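Local coordinates for protein monovalent Na+/H+ antiporter subunit C (Dietzia sp. DQ12-45-1b, PDB 7D3U) that forms the small membrane-embedded subunit C of the Mrp complex, a multisubunit sodium/proton antiporter of the bacterial cell membrane, at the interface of chains B and A and the interface of chains C and A. Residues are numbered along the deposited sequence; one frame, centred on the assembly and turned at random. Chains: chain A, Monovalent Na+/H+ antiporter subunit C; chain B, Monovalent Na+/H+ antiporter subunit A; chain C, Monovalent Na+/H+ antiporter subunit D.

Contact 1: the interface of chains B and A. Residues chain B 697, 700-701, 704; chain A 3-4, 43-44.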
# COMPACT_ATOMS: atom_id res chain seq x y z
N GLY B 697 24.74 11.86 -8.21
CA GLY B 697 25.68 12.39 -9.19
C GLY B 697 26.63 11.32 -9.69
O GLY B 697 26.88 11.21 -10.89
N VAL B 700 24.66 8.94 -12.07
CA VAL B 700 24.46 9.47 -13.41
C VAL B 700 25.79 9.68 -14.14
O VAL B 700 25.82 9.71 -15.37
CB VAL B 700 23.64 10.77 -13.35
CG1 VAL B 700 23.29 11.26 -14.74
CG2 VAL B 700 22.38 10.54 -12.55
N TRP B 701 26.90 9.80 -13.41
CA TRP B 701 28.18 9.97 -14.08
C TRP B 701 28.76 8.64 -14.54
O TRP B 701 29.48 8.60 -15.54
CB TRP B 701 29.18 10.66 -13.15
CG TRP B 701 30.53 10.82 -13.76
CD1 TRP B 701 30.92 11.79 -14.64
CD2 TRP B 701 31.67 9.99 -13.54
NE1 TRP B 701 32.24 11.61 -14.98
CE2 TRP B 701 32.72 10.51 -14.32
CE3 TRP B 701 31.91 8.85 -12.76
CZ2 TRP B 701 33.99 9.94 -14.34
CZ3 TRP B 701 33.17 8.29 -12.79
CH2 TRP B 701 34.19 8.83 -13.57
N THR B 704 25.84 6.52 -17.82
CA THR B 704 25.10 7.10 -18.94
C THR B 704 25.92 7.17 -20.23
O THR B 704 25.49 6.63 -21.25
CB THR B 704 24.59 8.49 -18.56
OG1 THR B 704 25.70 9.37 -18.36
CG2 THR B 704 23.75 8.41 -17.29
N LEU A 3 25.99 16.93 -16.56
CA LEU A 3 24.69 16.30 -16.37
C LEU A 3 24.65 15.43 -15.12
O LEU A 3 23.58 14.99 -14.72
CB LEU A 3 24.33 15.46 -17.60
CG LEU A 3 22.87 15.50 -18.04
CD1 LEU A 3 22.28 16.87 -17.78
CD2 LEU A 3 22.77 15.16 -19.51
N ALA A 4 25.81 15.18 -14.50
CA ALA A 4 25.85 14.53 -13.20
C ALA A 4 25.88 15.53 -12.06
O ALA A 4 25.24 15.31 -11.03
CB ALA A 4 27.07 13.61 -13.12
N ALA A 43 20.12 12.16 -19.67
CA ALA A 43 21.51 11.72 -19.67
C ALA A 43 21.67 10.29 -20.17
O ALA A 43 22.74 9.95 -20.68
CB ALA A 43 22.10 11.84 -18.26
N ALA A 44 20.63 9.47 -20.04
CA ALA A 44 20.75 8.07 -20.46
C ALA A 44 20.84 7.94 -21.97
O ALA A 44 21.38 6.95 -22.47
CB ALA A 44 19.56 7.27 -19.93

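Contact 2: the interface of chains C and A. Residues chain C 182, 185-186; chain A 40-41, 44-45, 65, 67-68.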
# COMPACT_ATOMS: atom_id res chain seq x y z
N ALA C 182 15.79 4.85 -16.03
CA ALA C 182 16.72 5.68 -16.78
C ALA C 182 18.13 5.11 -16.73
O ALA C 182 18.82 5.08 -17.75
CB ALA C 182 16.71 7.11 -16.23
N TYR C 185 18.30 2.04 -18.95
CA TYR C 185 18.40 2.45 -20.34
C TYR C 185 19.76 3.06 -20.65
O TYR C 185 20.21 3.04 -21.80
CB TYR C 185 17.29 3.43 -20.69
CG TYR C 185 17.23 3.79 -22.16
CD1 TYR C 185 16.51 3.01 -23.05
CD2 TYR C 185 17.88 4.91 -22.64
CE1 TYR C 185 16.46 3.33 -24.39
CE2 TYR C 185 17.83 5.24 -23.98
CZ TYR C 185 17.12 4.45 -24.85
OH TYR C 185 17.06 4.77 -26.18
N GLY C 186 20.42 3.62 -19.64
CA GLY C 186 21.73 4.20 -19.83
C GLY C 186 22.82 3.17 -19.99
O GLY C 186 23.66 3.27 -20.89
N THR A 40 18.32 12.90 -15.48
CA THR A 40 19.04 11.63 -15.62
C THR A 40 18.43 10.77 -16.72
O THR A 40 19.10 9.88 -17.25
CB THR A 40 19.07 10.85 -14.31
OG1 THR A 40 19.65 9.56 -14.55
CG2 THR A 40 17.69 10.64 -13.77
N LEU A 41 17.16 11.01 -17.07
CA LEU A 41 16.60 10.36 -18.26
C LEU A 41 17.22 10.92 -19.53
O LEU A 41 17.55 10.17 -20.45
CB LEU A 41 15.09 10.52 -18.28
CG LEU A 41 14.25 9.30 -17.93
CD1 LEU A 41 12.78 9.66 -17.92
CD2 LEU A 41 14.51 8.18 -18.92
N ALA A 44 20.63 9.47 -20.04
CA ALA A 44 20.75 8.07 -20.46
C ALA A 44 20.84 7.94 -21.97
O ALA A 44 21.38 6.95 -22.47
CB ALA A 44 19.56 7.27 -19.93
N GLY A 45 20.34 8.92 -22.71
CA GLY A 45 20.40 8.88 -24.15
C GLY A 45 21.75 9.28 -24.71
O GLY A 45 21.84 9.83 -25.81
N ASP A 65 19.20 10.97 -28.81
CA ASP A 65 18.27 9.85 -28.91
C ASP A 65 16.86 10.31 -28.57
O ASP A 65 16.64 11.17 -27.71
CB ASP A 65 18.72 8.72 -28.00
CG ASP A 65 17.87 7.48 -28.14
OD1 ASP A 65 17.20 7.35 -29.19
OD2 ASP A 65 17.85 6.66 -27.21
N LEU A 67 14.06 8.20 -27.76
CA LEU A 67 13.30 7.45 -26.76
C LEU A 67 13.40 8.07 -25.37
O LEU A 67 12.35 8.22 -24.72
CB LEU A 67 13.73 5.98 -26.77
CG LEU A 67 12.80 5.08 -25.96
CD1 LEU A 67 11.39 5.18 -26.49
CD2 LEU A 67 13.28 3.64 -25.99
N PRO A 68 14.58 8.43 -24.85
CA PRO A 68 14.59 9.12 -23.55
C PRO A 68 13.92 10.47 -23.60
O PRO A 68 13.38 10.92 -22.57
CB PRO A 68 16.09 9.24 -23.24
CG PRO A 68 16.74 9.20 -24.56
CD PRO A 68 15.94 8.22 -25.35

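Contact 1: the interface of chains B and A
The C-terminal end of helix 682-701 of subunit A and the loop just beyond it lie against two helices of subunit C, the start of helix 2-17 and the end of helix 24-44. The patch is small and held by van der Waals contact between short side chains, with no polar bond across it. B:Thr704 lies in the loop and can be followed outward. Its CB rests on the main-chain carbonyl oxygen of A:Ala43. From there the branches part. The hydroxyl B:Thr704 OG1 takes the crowded position between the backbone N and the carbonyl carbon (chi1 66°) and turns back to its own chain, donating to B:Val700 O at 3.0 Å. The bond meets the acceptor nearly along its C=O axis, at 171°, and so ties the loop to the last turn of the helix. The methyl B:Thr704 CG2, anti to the carbonyl carbon, lies alongside A:Ala43, 3.9 Å from A:Ala43 CB, without being aimed at it. An alanine here removes OG1 and CG2, and the loop would probably be held less firmly against helix 24-44. One turn back, B:Val700 sends CG1, anti to the backbone N, between the two helices of subunit C, 3.7 Å from the carbonyl oxygen A:Leu3 O and 3.8 Å from A:Ala43 CB. The methyl of A:Ala4 sits over the pair formed by the carbonyl oxygen of B:Gly697 and B:Trp701, whose CB lies 3.6 Å from A:Ala4 CB. The small residues here are likely to let the backbones come close, and the site joins subunit C to subunit A within the membrane complex.

Contact 2: the interface of chains C and A
C:Ala182 and C:Gly186, one turn apart near the C-terminal end of helix 157-187 of subunit D, keep regular helical torsions, and they face A:Ala44, the last residue of helix 24-44 of subunit C, after which A:Gly45 turns out of the helix (psi 31°). The methyl A:Ala44 CB sits at C:Ala182 O and 3.8 Å from C:Gly186 CA. One turn earlier in helix 24-44, A:Leu41 sets its tip against C:Ala182, with A:Leu41 CD2 3.6 Å from C:Ala182 CB. C:Tyr185 is the long side chain of the patch. With CG anti to the backbone N (chi1 -174°), its ring extends from the helix past the end of helix 24-44 towards the start of helix 66-90. A:Ala44 CB stands at the ring edge, in plane, 4.0 Å from C:Tyr185 CD2. A:Leu67 crosses obliquely and places its CD2 3.6 Å from C:Tyr185 CE1. The side chain of A:Pro68 crosses that of C:Tyr185 at about a right angle, with A:Pro68 CD 3.8 Å from C:Tyr185 CE2. At the phenol tip, the hydroxyl OH of C:Tyr185 faces carboxylate oxygen OD2 of A:Asp65 tip to tip, with the two planes nearly coplanar, 15° apart. The modelled separation is too short to interpret. The site lies where helix 24-44 gives way to the loop that leads to helix 66-90, so a single tyrosine of subunit D touches both ends of that connection.

Contact 1 and contact 2 lie side by side, the centres of their C-alpha atoms about 9 Å apart, and both include A:Ala44 at the end of helix 24-44. That helix end therefore lies between subunits A and D, meeting subunit A in contact 1 and subunit D in contact 2. Contact 1 also draws in the start of helix 2-17, whereas contact 2 adds the start of helix 66-90, so the three long helices of subunit C all take part. Subunit C may thus act as a wedge joining its two larger neighbours, consistent with a role in assembling the Mrp complex.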